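Local coordinates for protein transcriptional regulator, HTH_3 family (Vibrio cholerae, PDB 1Y9Q) that probably regulates transcription by binding DNA through a helix-turn-helix domain, and binds zinc and D-methionine in a cupin domain, at residues A[128-134]-A[170-176]; A[135-141]-A[162-168]; A[89-95]-A[107-113]. The contacts are given in a common frame with arbitrary orientation. Numbering follows the deposited sequence.

Interaction 1 (A[128-134]-A[170-176]); sequences EYIHVLE and KAVFQNI. With ZN (zinc ion), chain B; MED (D-methionine), chain C.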
loop_
_atom_site.group_PDB
_atom_site.type_symbol
_atom_site.label_atom_id
_atom_site.label_comp_id
_atom_site.label_asym_id
_atom_site.label_seq_id
_atom_site.Cartn_x
_atom_site.Cartn_y
_atom_site.Cartn_z
ATOM N N GLU A 128 -10.562 8.977 -8.675
ATOM C CA GLU A 128 -9.720 10.148 -8.443
ATOM C C GLU A 128 -9.159 10.726 -9.723
ATOM O O GLU A 128 -8.859 9.992 -10.669
ATOM C CB GLU A 128 -8.550 9.810 -7.514
ATOM C CG GLU A 128 -8.931 9.698 -6.058
ATOM C CD GLU A 128 -7.723 9.537 -5.157
ATOM O OE1 GLU A 128 -6.749 10.298 -5.325
ATOM O OE2 GLU A 128 -7.753 8.657 -4.279
ATOM N N TYR A 129 -9.032 12.053 -9.733
ATOM C CA TYR A 129 -8.458 12.807 -10.840
ATOM C C TYR A 129 -7.225 13.502 -10.269
ATOM O O TYR A 129 -7.249 13.974 -9.130
ATOM C CB TYR A 129 -9.415 13.888 -11.338
ATOM C CG TYR A 129 -10.610 13.377 -12.096
ATOM C CD1 TYR A 129 -10.658 13.462 -13.487
ATOM C CD2 TYR A 129 -11.702 12.827 -11.427
ATOM C CE1 TYR A 129 -11.764 13.013 -14.198
ATOM C CE2 TYR A 129 -12.818 12.368 -12.132
ATOM C CZ TYR A 129 -12.840 12.468 -13.516
ATOM O OH TYR A 129 -13.937 12.038 -14.225
ATOM N N ILE A 130 -6.165 13.571 -11.066
ATOM C CA ILE A 130 -4.921 14.210 -10.648
ATOM C C ILE A 130 -4.461 15.182 -11.731
ATOM O O ILE A 130 -4.483 14.851 -12.918
ATOM C CB ILE A 130 -3.787 13.164 -10.453
ATOM C CG1 ILE A 130 -4.183 12.118 -9.409
ATOM C CG2 ILE A 130 -2.501 13.864 -10.051
ATOM C CD1 ILE A 130 -4.246 12.635 -7.990
ATOM N N HIS A 131 -4.052 16.377 -11.318
ATOM C CA HIS A 131 -3.548 17.388 -12.244
ATOM C C HIS A 131 -2.338 18.018 -11.561
ATOM O O HIS A 131 -2.468 18.655 -10.511
ATOM C CB HIS A 131 -4.610 18.456 -12.527
ATOM C CG HIS A 131 -4.245 19.386 -13.642
ATOM N ND1 HIS A 131 -4.906 20.573 -13.870
ATOM C CD2 HIS A 131 -3.279 19.308 -14.590
ATOM C CE1 HIS A 131 -4.361 21.188 -14.905
ATOM N NE2 HIS A 131 -3.372 20.440 -15.360
ATOM N N VAL A 132 -1.160 17.814 -12.141
ATOM C CA VAL A 132 0.071 18.342 -11.564
ATOM C C VAL A 132 0.230 19.839 -11.803
ATOM O O VAL A 132 0.294 20.297 -12.942
ATOM C CB VAL A 132 1.307 17.604 -12.125
ATOM C CG1 VAL A 132 2.560 18.052 -11.381
ATOM C CG2 VAL A 132 1.125 16.096 -11.974
ATOM N N LEU A 133 0.290 20.598 -10.716
ATOM C CA LEU A 133 0.441 22.046 -10.811
ATOM C C LEU A 133 1.914 22.459 -10.825
ATOM O O LEU A 133 2.287 23.438 -11.477
ATOM C CB LEU A 133 -0.266 22.725 -9.637
ATOM C CG LEU A 133 -1.758 22.416 -9.471
ATOM C CD1 LEU A 133 -2.305 23.149 -8.258
ATOM C CD2 LEU A 133 -2.511 22.836 -10.730
ATOM N N GLU A 134 2.745 21.703 -10.117
ATOM C CA GLU A 134 4.165 22.012 -10.034
ATOM C C GLU A 134 5.016 20.781 -9.759
ATOM O O GLU A 134 4.612 19.889 -9.010
ATOM C CB GLU A 134 4.408 23.036 -8.922
ATOM C CG GLU A 134 5.843 23.539 -8.846
ATOM C CD GLU A 134 6.164 24.177 -7.510
ATOM O OE1 GLU A 134 5.349 24.992 -7.027
ATOM O OE2 GLU A 134 7.235 23.865 -6.944
ATOM N N LYS A 170 9.790 18.848 -4.287
ATOM C CA LYS A 170 8.457 19.380 -4.062
ATOM C C LYS A 170 7.574 19.160 -5.280
ATOM O O LYS A 170 8.042 19.187 -6.417
ATOM C CB LYS A 170 8.533 20.874 -3.744
ATOM C CG LYS A 170 7.176 21.559 -3.640
ATOM C CD LYS A 170 7.323 23.046 -3.349
ATOM C CE LYS A 170 5.967 23.726 -3.261
ATOM N NZ LYS A 170 6.065 25.174 -2.921
ATOM N N ALA A 171 6.293 18.922 -5.028
ATOM C CA ALA A 171 5.318 18.717 -6.087
ATOM C C ALA A 171 3.968 19.131 -5.538
ATOM O O ALA A 171 3.655 18.868 -4.377
ATOM C CB ALA A 171 5.287 17.263 -6.512
ATOM N N VAL A 172 3.184 19.801 -6.371
ATOM C CA VAL A 172 1.861 20.257 -5.984
ATOM C C VAL A 172 0.896 19.755 -7.042
ATOM O O VAL A 172 1.187 19.834 -8.236
ATOM C CB VAL A 172 1.788 21.795 -5.932
ATOM C CG1 VAL A 172 0.392 22.235 -5.502
ATOM C CG2 VAL A 172 2.839 22.335 -4.968
ATOM N N PHE A 173 -0.244 19.224 -6.612
ATOM C CA PHE A 173 -1.222 18.719 -7.566
ATOM C C PHE A 173 -2.646 18.858 -7.062
ATOM O O PHE A 173 -2.890 18.869 -5.856
ATOM C CB PHE A 173 -0.932 17.249 -7.901
ATOM C CG PHE A 173 -1.072 16.299 -6.731
ATOM C CD1 PHE A 173 -2.225 15.539 -6.568
ATOM C CD2 PHE A 173 -0.032 16.137 -5.818
ATOM C CE1 PHE A 173 -2.342 14.627 -5.517
ATOM C CE2 PHE A 173 -0.138 15.231 -4.764
ATOM C CZ PHE A 173 -1.297 14.473 -4.614
ATOM N N GLN A 174 -3.583 18.985 -7.995
ATOM C CA GLN A 174 -4.980 19.081 -7.628
ATOM C C GLN A 174 -5.498 17.654 -7.595
ATOM O O GLN A 174 -5.189 16.856 -8.481
ATOM C CB GLN A 174 -5.790 19.868 -8.659
ATOM C CG GLN A 174 -7.265 19.954 -8.270
ATOM C CD GLN A 174 -8.150 20.453 -9.389
ATOM O OE1 GLN A 174 -8.289 19.801 -10.424
ATOM N NE2 GLN A 174 -8.756 21.620 -9.186
ATOM N N ASN A 175 -6.280 17.332 -6.574
ATOM C CA ASN A 175 -6.840 15.998 -6.457
ATOM C C ASN A 175 -8.354 16.097 -6.324
ATOM O O ASN A 175 -8.857 16.680 -5.369
ATOM C CB ASN A 175 -6.233 15.287 -5.239
ATOM C CG ASN A 175 -6.737 13.856 -5.071
ATOM O OD1 ASN A 175 -6.970 13.135 -6.045
ATOM N ND2 ASN A 175 -6.879 13.431 -3.823
ATOM N N ILE A 176 -9.072 15.556 -7.302
ATOM C CA ILE A 176 -10.531 15.544 -7.261
ATOM C C ILE A 176 -10.933 14.127 -6.861
ATOM O O ILE A 176 -10.539 13.165 -7.521
ATOM C CB ILE A 176 -11.147 15.844 -8.647
ATOM C CG1 ILE A 176 -10.837 17.280 -9.062
ATOM C CG2 ILE A 176 -12.648 15.594 -8.618
ATOM C CD1 ILE A 176 -11.208 17.571 -10.503
HETATM ZN ZN ZN B . -6.614 8.529 -2.579
HETATM N N MED C . -7.166 10.594 -1.969
HETATM C CA MED C . -6.336 11.005 -0.800
HETATM C C MED C . -5.453 9.846 -0.321
HETATM O O MED C . -5.459 8.731 -0.862
HETATM C CB MED C . -5.490 12.238 -1.193
HETATM C CG MED C . -4.567 12.880 -0.177
HETATM S SD MED C . -5.658 13.616 1.078
HETATM C CE MED C . -6.508 14.841 0.184
HETATM O OXT MED C . -4.708 10.014 0.644
HETATM O O HOH W 1 9.283 21.383 -7.703
#
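Glu128 makes the strongest polar contact: Glu128 OE2 binds the zinc ion at 2.0 Å, and the same ion holds the D-methionine through MED N at 2.2 Å and MED O at 2.1 Å. An acidic side chain suits this place because it brings negative charge to the cation; His122, His162 and Tyr164 supply the other protein ligands. Strands 128-134 and 171-176 run antiparallel, with axes 4.3 Å apart at 149°. Backbone hydrogen bonds join the hydrogen-bonded pairs Tyr129-Ile176 (Tyr129 N to Ile176 O 2.9 Å, Ile176 N to Tyr129 O 3.0 Å) and His131-Gln174 (His131 N to Gln174 O 3.1 Å, Gln174 N to His131 O 2.8 Å); Ile130-Asn175 and Val132-Phe173 are non-hydrogen-bonded pairs. Then the register slips by one. Leu133, with nearly helical backbone angles (-90/-33), lets two successive amides share one carbonyl: Leu133 N hydrogen-bonds Val172 O at 2.7 Å and Glu134 N the same atom at 3.1 Å, a classic beta bulge. Val172 N hydrogen-bonds Glu134 O at 3.0 Å. At the strand end a water donates to Lys170 O at 2.8 Å and weakly to Glu134 OE2 at 3.3 Å. Ile130, Val132 and Phe173 turn inward, with Ile130 CD1 3.7 Å from Phe173 CE1, and Met137 of the other sheet covers all three. Tyr129, His131, Gln174 and Ile176 occupy the partly exposed face, where polar groups can meet solvent while Tyr129 CB packs on Ile176 CB at 3.8 Å. Two facing antiparallel sheets with a metal site between them make the cupin beta-barrel, and this pair belongs to one.

Interaction 2 (A[135-141]-A[162-168]); sequences GIMKVFF and HGYAAVT. With ZN (zinc ion), chain B; MED (D-methionine), chain C.
Build strands 137-141 and 162-166 antiparallel, axes 4.5 Å apart at 169°. Hydrogen-bonded pairs are Lys138-Ala165 (Lys138 N–Ala165 O 2.7 Å, Ala165 N–Lys138 O 2.9 Å) and Phe140-Gly163 (Phe140 N–Gly163 O 2.9 Å, Gly163 N–Phe140 O 3.2 Å); Met137-Ala166 and Val139-Tyr164 are non-hydrogen-bonded. Inward, beside Val139 (t), selenomethionine Met137 (p, t, m), long and unbranched, fills the interior, CE 3.8 Å from Tyr164 CB. Tyr164 (chi1 -37°, chi2 78°) and His162 (p, chi2 -72°) place Tyr164 OH and His162 NE2 each 2.2 Å from the zinc; Gln160 O accepts from His162 ND1, orienting the imidazole. Outward, Lys138 (p, then all t) makes a cation-pi contact with Trp145; Phe140 (t) sets its ring edge by His162 CA. At one end Gly135 (phi 78°) leaves room for Thr168 OG1, which accepts from Ile136 N at 3.1 Å and hydrogen-bonds Lys170 O; Ile136 O accepts Val167 N (2.8 Å) and Thr168 N (3.3 Å). As in cupins, the metal lies inside the barrel, here with Tyr164 beside His122, Glu128 and His162.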
loop_
_atom_site.group_PDB
_atom_site.type_symbol
_atom_site.label_atom_id
_atom_site.label_comp_id
_atom_site.label_asym_id
_atom_site.label_seq_id
_atom_site.Cartn_x
_atom_site.Cartn_y
_atom_site.Cartn_z
ATOM N N GLY A 135 6.196 20.743 -10.372
ATOM C CA GLY A 135 7.110 19.638 -10.171
ATOM C C GLY A 135 6.806 18.360 -10.927
ATOM O O GLY A 135 6.030 18.337 -11.885
ATOM N N ILE A 136 7.447 17.287 -10.481
ATOM C CA ILE A 136 7.290 15.972 -11.076
ATOM C C ILE A 136 6.845 15.034 -9.959
ATOM O O ILE A 136 7.389 15.068 -8.856
ATOM C CB ILE A 136 8.630 15.469 -11.668
ATOM C CG1 ILE A 136 9.057 16.374 -12.828
ATOM C CG2 ILE A 136 8.492 14.024 -12.135
ATOM C CD1 ILE A 136 10.414 16.023 -13.401
HETATM N N MSE A 137 5.850 14.204 -10.243
HETATM C CA MSE A 137 5.338 13.273 -9.247
HETATM C C MSE A 137 4.959 11.961 -9.920
HETATM O O MSE A 137 4.952 11.870 -11.145
HETATM C CB MSE A 137 4.098 13.867 -8.573
HETATM C CG MSE A 137 2.855 13.802 -9.453
HETATM SE SE MSE A 137 1.246 14.330 -8.546
HETATM C CE MSE A 137 1.123 12.860 -7.281
ATOM N N LYS A 138 4.661 10.940 -9.116
ATOM C CA LYS A 138 4.230 9.657 -9.659
ATOM C C LYS A 138 3.001 9.179 -8.889
ATOM O O LYS A 138 2.847 9.474 -7.712
ATOM C CB LYS A 138 5.358 8.617 -9.599
ATOM C CG LYS A 138 6.049 8.471 -8.256
ATOM C CD LYS A 138 7.133 7.387 -8.347
ATOM C CE LYS A 138 7.852 7.172 -7.023
ATOM N NZ LYS A 138 8.874 6.092 -7.143
ATOM N N VAL A 139 2.110 8.474 -9.576
ATOM C CA VAL A 139 0.883 7.986 -8.960
ATOM C C VAL A 139 0.791 6.484 -9.157
ATOM O O VAL A 139 0.928 5.995 -10.277
ATOM C CB VAL A 139 -0.348 8.650 -9.611
ATOM C CG1 VAL A 139 -1.627 8.173 -8.933
ATOM C CG2 VAL A 139 -0.233 10.165 -9.512
ATOM N N PHE A 140 0.544 5.755 -8.078
ATOM C CA PHE A 140 0.462 4.301 -8.161
ATOM C C PHE A 140 -0.964 3.748 -8.218
ATOM O O PHE A 140 -1.838 4.161 -7.454
ATOM C CB PHE A 140 1.192 3.684 -6.963
ATOM C CG PHE A 140 1.333 2.186 -7.037
ATOM C CD1 PHE A 140 2.435 1.608 -7.666
ATOM C CD2 PHE A 140 0.372 1.355 -6.470
ATOM C CE1 PHE A 140 2.577 0.225 -7.725
ATOM C CE2 PHE A 140 0.505 -0.035 -6.527
ATOM C CZ PHE A 140 1.611 -0.598 -7.155
ATOM N N PHE A 141 -1.185 2.815 -9.140
ATOM C CA PHE A 141 -2.467 2.140 -9.316
ATOM C C PHE A 141 -2.323 1.100 -10.426
ATOM O O PHE A 141 -1.426 1.202 -11.262
ATOM C CB PHE A 141 -3.602 3.145 -9.612
ATOM C CG PHE A 141 -3.506 3.835 -10.942
ATOM C CD1 PHE A 141 -3.924 3.199 -12.105
ATOM C CD2 PHE A 141 -3.041 5.145 -11.027
ATOM C CE1 PHE A 141 -3.887 3.851 -13.333
ATOM C CE2 PHE A 141 -2.997 5.810 -12.253
ATOM C CZ PHE A 141 -3.422 5.162 -13.409
ATOM N N HIS A 162 -3.322 2.402 -3.791
ATOM C CA HIS A 162 -2.775 3.445 -4.650
ATOM C C HIS A 162 -1.824 4.311 -3.854
ATOM O O HIS A 162 -1.603 4.070 -2.670
ATOM C CB HIS A 162 -3.894 4.301 -5.286
ATOM C CG HIS A 162 -4.767 5.024 -4.304
ATOM N ND1 HIS A 162 -5.698 4.384 -3.516
ATOM C CD2 HIS A 162 -4.886 6.348 -4.023
ATOM C CE1 HIS A 162 -6.353 5.277 -2.793
ATOM N NE2 HIS A 162 -5.877 6.476 -3.083
ATOM N N GLY A 163 -1.240 5.309 -4.506
ATOM C CA GLY A 163 -0.313 6.167 -3.796
ATOM C C GLY A 163 0.149 7.349 -4.615
ATOM O O GLY A 163 -0.118 7.426 -5.814
ATOM N N TYR A 164 0.846 8.269 -3.956
ATOM C CA TYR A 164 1.358 9.472 -4.601
ATOM C C TYR A 164 2.777 9.707 -4.116
ATOM O O TYR A 164 3.078 9.476 -2.950
ATOM C CB TYR A 164 0.510 10.681 -4.216
ATOM C CG TYR A 164 -0.959 10.374 -4.086
ATOM C CD1 TYR A 164 -1.460 9.734 -2.952
ATOM C CD2 TYR A 164 -1.848 10.701 -5.107
ATOM C CE1 TYR A 164 -2.811 9.428 -2.837
ATOM C CE2 TYR A 164 -3.201 10.398 -5.002
ATOM C CZ TYR A 164 -3.672 9.761 -3.867
ATOM O OH TYR A 164 -5.003 9.455 -3.771
ATOM N N ALA A 165 3.645 10.171 -5.007
ATOM C CA ALA A 165 5.022 10.437 -4.625
ATOM C C ALA A 165 5.607 11.608 -5.399
ATOM O O ALA A 165 5.423 11.725 -6.610
ATOM C CB ALA A 165 5.874 9.191 -4.847
ATOM N N ALA A 166 6.304 12.480 -4.685
ATOM C CA ALA A 166 6.948 13.624 -5.313
ATOM C C ALA A 166 8.306 13.116 -5.782
ATOM O O ALA A 166 9.053 12.532 -4.993
ATOM C CB ALA A 166 7.123 14.744 -4.304
ATOM N N VAL A 167 8.615 13.300 -7.062
ATOM C CA VAL A 167 9.898 12.852 -7.589
ATOM C C VAL A 167 10.894 13.992 -7.395
ATOM O O VAL A 167 12.057 13.763 -7.049
ATOM C CB VAL A 167 9.799 12.466 -9.073
ATOM C CG1 VAL A 167 11.097 11.815 -9.521
ATOM C CG2 VAL A 167 8.636 11.501 -9.274
ATOM N N THR A 168 10.440 15.218 -7.639
ATOM C CA THR A 168 11.274 16.383 -7.394
ATOM C C THR A 168 11.045 16.581 -5.901
ATOM O O THR A 168 10.070 16.052 -5.363
ATOM C CB THR A 168 10.783 17.620 -8.175
ATOM O OG1 THR A 168 9.357 17.727 -8.066
ATOM C CG2 THR A 168 11.172 17.508 -9.640
HETATM ZN ZN ZN B . -6.614 8.529 -2.579
HETATM N N MED C . -7.166 10.594 -1.969
HETATM C CA MED C . -6.336 11.005 -0.800
HETATM C C MED C . -5.453 9.846 -0.321
HETATM O O MED C . -5.459 8.731 -0.862
HETATM C CB MED C . -5.490 12.238 -1.193
HETATM C CG MED C . -4.567 12.880 -0.177
HETATM S SD MED C . -5.658 13.616 1.078
HETATM C CE MED C . -6.508 14.841 0.184
HETATM O OXT MED C . -4.708 10.014 0.644
#

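Interaction 3 (A[89-95]-A[107-113]); sequences NMKIHTL and FEITLLD. With MED (D-methionine), chain C.
Start at Asn89, with its O accepting from Leu112 N at 2.8 Å. Strand 90-94 then runs antiparallel to strand 107-111, axes 4.6 Å apart at 162°; Met90-Leu111, Ile92-Ile109 and Thr94-Phe107 are non-hydrogen-bonded pairs. Met90, a selenomethionine (chi1 and chi2 t), points inward, its CE 3.4 Å from Leu111 CD2. Lys91 faces outward, hydrogen-bonded to Thr110 (Lys91 N–Thr110 O 2.9 Å, Thr110 N–Lys91 O 3.0 Å); Lys91 NZ hydrogen-bonds Ser83 OG. This hairpin lies at one edge of the cupin sheet, where Met90 and Ile92 also touch Ile53 of the helix-turn-helix region. Ile92 (m, m) and Ile109 (m, m) are apolar pocket walls, Ile92 CD1 3.8 Å from MED SD and Ile109 CD1 3.6 Å from MED CE. His93 turns outward, hydrogen-bonded to Glu108 (His93 N–Glu108 O 2.9 Å, Glu108 N–His93 O 2.8 Å). Thr94 OG1 lies at the ring edge of Phe107, 3.4 Å from Phe107 CD1; one face of this ring (chi1 m) receives MED CE, 3.4 Å from Phe107 CD2. At Leu95, its CG 4.3 Å from Glu108 CB, the chain turns a corner.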
loop_
_atom_site.group_PDB
_atom_site.type_symbol
_atom_site.label_atom_id
_atom_site.label_comp_id
_atom_site.label_asym_id
_atom_site.label_seq_id
_atom_site.Cartn_x
_atom_site.Cartn_y
_atom_site.Cartn_z
ATOM N N ASN A 89 5.241 16.228 5.711
ATOM C CA ASN A 89 5.721 16.401 4.341
ATOM C C ASN A 89 4.586 16.392 3.330
ATOM O O ASN A 89 4.798 16.174 2.136
ATOM C CB ASN A 89 6.743 15.322 3.975
ATOM C CG ASN A 89 8.079 15.539 4.652
ATOM O OD1 ASN A 89 8.541 16.672 4.781
ATOM N ND2 ASN A 89 8.714 14.454 5.077
HETATM N N MSE A 90 3.376 16.628 3.817
HETATM C CA MSE A 90 2.208 16.658 2.957
HETATM C C MSE A 90 1.232 17.668 3.527
HETATM O O MSE A 90 0.845 17.582 4.693
HETATM C CB MSE A 90 1.561 15.274 2.892
HETATM C CG MSE A 90 0.303 15.215 2.045
HETATM SE SE MSE A 90 -0.420 13.428 1.934
HETATM C CE MSE A 90 -0.301 13.165 0.029
ATOM N N LYS A 91 0.847 18.636 2.709
ATOM C CA LYS A 91 -0.089 19.652 3.153
ATOM C C LYS A 91 -1.356 19.589 2.313
ATOM O O LYS A 91 -1.292 19.501 1.087
ATOM C CB LYS A 91 0.567 21.030 3.063
ATOM C CG LYS A 91 1.840 21.117 3.894
ATOM C CD LYS A 91 2.333 22.541 4.059
ATOM C CE LYS A 91 3.588 22.578 4.925
ATOM N NZ LYS A 91 3.365 21.963 6.266
ATOM N N ILE A 92 -2.505 19.622 2.984
ATOM C CA ILE A 92 -3.798 19.547 2.309
ATOM C C ILE A 92 -4.543 20.878 2.304
ATOM O O ILE A 92 -4.795 21.459 3.358
ATOM C CB ILE A 92 -4.730 18.513 2.989
ATOM C CG1 ILE A 92 -3.984 17.206 3.250
ATOM C CG2 ILE A 92 -5.955 18.259 2.114
ATOM C CD1 ILE A 92 -3.429 16.552 2.018
ATOM N N HIS A 93 -4.892 21.361 1.116
ATOM C CA HIS A 93 -5.650 22.600 0.999
ATOM C C HIS A 93 -6.989 22.240 0.362
ATOM O O HIS A 93 -7.066 22.006 -0.845
ATOM C CB HIS A 93 -4.922 23.617 0.116
ATOM C CG HIS A 93 -5.655 24.915 -0.035
ATOM N ND1 HIS A 93 -5.411 25.792 -1.070
ATOM C CD2 HIS A 93 -6.635 25.478 0.710
ATOM C CE1 HIS A 93 -6.211 26.837 -0.957
ATOM N NE2 HIS A 93 -6.966 26.671 0.113
ATOM N N THR A 94 -8.043 22.186 1.170
ATOM C CA THR A 94 -9.361 21.841 0.646
ATOM C C THR A 94 -9.969 23.013 -0.120
ATOM O O THR A 94 -10.281 24.053 0.460
ATOM C CB THR A 94 -10.323 21.419 1.782
ATOM O OG1 THR A 94 -9.770 20.300 2.489
ATOM C CG2 THR A 94 -11.684 21.020 1.210
ATOM N N LEU A 95 -10.128 22.843 -1.428
ATOM C CA LEU A 95 -10.708 23.881 -2.271
ATOM C C LEU A 95 -12.232 23.805 -2.218
ATOM O O LEU A 95 -12.923 24.828 -2.172
ATOM C CB LEU A 95 -10.250 23.709 -3.722
ATOM C CG LEU A 95 -8.747 23.725 -4.023
ATOM C CD1 LEU A 95 -8.540 23.583 -5.523
ATOM C CD2 LEU A 95 -8.125 25.019 -3.519
ATOM N N PHE A 107 -9.189 18.852 -3.494
ATOM C CA PHE A 107 -8.037 19.291 -2.719
ATOM C C PHE A 107 -6.862 19.731 -3.579
ATOM O O PHE A 107 -6.739 19.340 -4.740
ATOM C CB PHE A 107 -7.521 18.151 -1.845
ATOM C CG PHE A 107 -8.579 17.453 -1.060
ATOM C CD1 PHE A 107 -9.008 17.958 0.160
ATOM C CD2 PHE A 107 -9.133 16.270 -1.533
ATOM C CE1 PHE A 107 -9.977 17.289 0.904
ATOM C CE2 PHE A 107 -10.100 15.592 -0.803
ATOM C CZ PHE A 107 -10.523 16.103 0.419
ATOM N N GLU A 108 -5.998 20.546 -2.982
ATOM C CA GLU A 108 -4.767 20.978 -3.629
ATOM C C GLU A 108 -3.733 20.431 -2.653
ATOM O O GLU A 108 -3.670 20.864 -1.505
ATOM C CB GLU A 108 -4.675 22.504 -3.717
ATOM C CG GLU A 108 -3.454 22.961 -4.491
ATOM C CD GLU A 108 -3.531 24.411 -4.919
ATOM O OE1 GLU A 108 -4.447 24.762 -5.695
ATOM O OE2 GLU A 108 -2.669 25.199 -4.479
ATOM N N ILE A 109 -2.943 19.464 -3.106
ATOM C CA ILE A 109 -1.954 18.803 -2.256
ATOM C C ILE A 109 -0.507 19.174 -2.559
ATOM O O ILE A 109 -0.087 19.160 -3.713
ATOM C CB ILE A 109 -2.055 17.267 -2.398
ATOM C CG1 ILE A 109 -3.509 16.811 -2.234
ATOM C CG2 ILE A 109 -1.143 16.588 -1.390
ATOM C CD1 ILE A 109 -4.159 17.294 -0.968
ATOM N N THR A 110 0.250 19.483 -1.511
ATOM C CA THR A 110 1.663 19.823 -1.657
ATOM C C THR A 110 2.513 18.760 -0.973
ATOM O O THR A 110 2.409 18.545 0.237
ATOM C CB THR A 110 1.992 21.189 -1.029
ATOM O OG1 THR A 110 1.226 22.211 -1.675
ATOM C CG2 THR A 110 3.481 21.501 -1.186
ATOM N N LEU A 111 3.340 18.085 -1.761
ATOM C CA LEU A 111 4.221 17.050 -1.250
ATOM C C LEU A 111 5.617 17.647 -1.111
ATOM O O LEU A 111 6.092 18.343 -2.011
ATOM C CB LEU A 111 4.256 15.864 -2.217
ATOM C CG LEU A 111 2.968 15.053 -2.352
ATOM C CD1 LEU A 111 3.131 13.999 -3.430
ATOM C CD2 LEU A 111 2.644 14.408 -1.019
ATOM N N LEU A 112 6.270 17.372 0.013
ATOM C CA LEU A 112 7.607 17.904 0.263
ATOM C C LEU A 112 8.626 16.812 0.560
ATOM O O LEU A 112 8.266 15.671 0.866
ATOM C CB LEU A 112 7.571 18.880 1.439
ATOM C CG LEU A 112 6.636 20.080 1.325
ATOM C CD1 LEU A 112 6.625 20.836 2.647
ATOM C CD2 LEU A 112 7.075 20.979 0.189
ATOM N N ASP A 113 9.900 17.175 0.455
ATOM C CA ASP A 113 10.997 16.258 0.722
ATOM C C ASP A 113 10.750 14.907 0.053
ATOM O O ASP A 113 10.880 13.859 0.685
ATOM C CB ASP A 113 11.152 16.081 2.235
ATOM C CG ASP A 113 12.516 15.549 2.624
ATOM O OD1 ASP A 113 13.526 16.192 2.264
ATOM O OD2 ASP A 113 12.580 14.496 3.293
HETATM N N MED C . -7.166 10.594 -1.969
HETATM C CA MED C . -6.336 11.005 -0.800
HETATM C C MED C . -5.453 9.846 -0.321
HETATM O O MED C . -5.459 8.731 -0.862
HETATM C CB MED C . -5.490 12.238 -1.193
HETATM C CG MED C . -4.567 12.880 -0.177
HETATM S SD MED C . -5.658 13.616 1.078
HETATM C CE MED C . -6.508 14.841 0.184
HETATM O OXT MED C . -4.708 10.014 0.644
#

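How the interactions relate
Interactions 1 and 3 belong to one sheet, joined where strand 171-178 neighbours strand 104-111: Ala171 O lies 2.7 Å from Leu111 N and Asn175 N 2.8 Å from Phe107 O, probable hydrogen bonds. Interaction 2 lies in the facing sheet, and along the chain it is nested within the loop closed by interaction 1. The sheets meet in an apolar interior, with Phe173 CD2 3.5 Å from Met137 SE and Ala166 CB 3.7 Å from Leu111 CB. All three mix this core with a more exposed outer face. Chemically they divide the ligand: interactions 1 and 2 supply three of the zinc's four protein ligands at its polar end, whereas interaction 3 gives hydrophobic walls to its thioether.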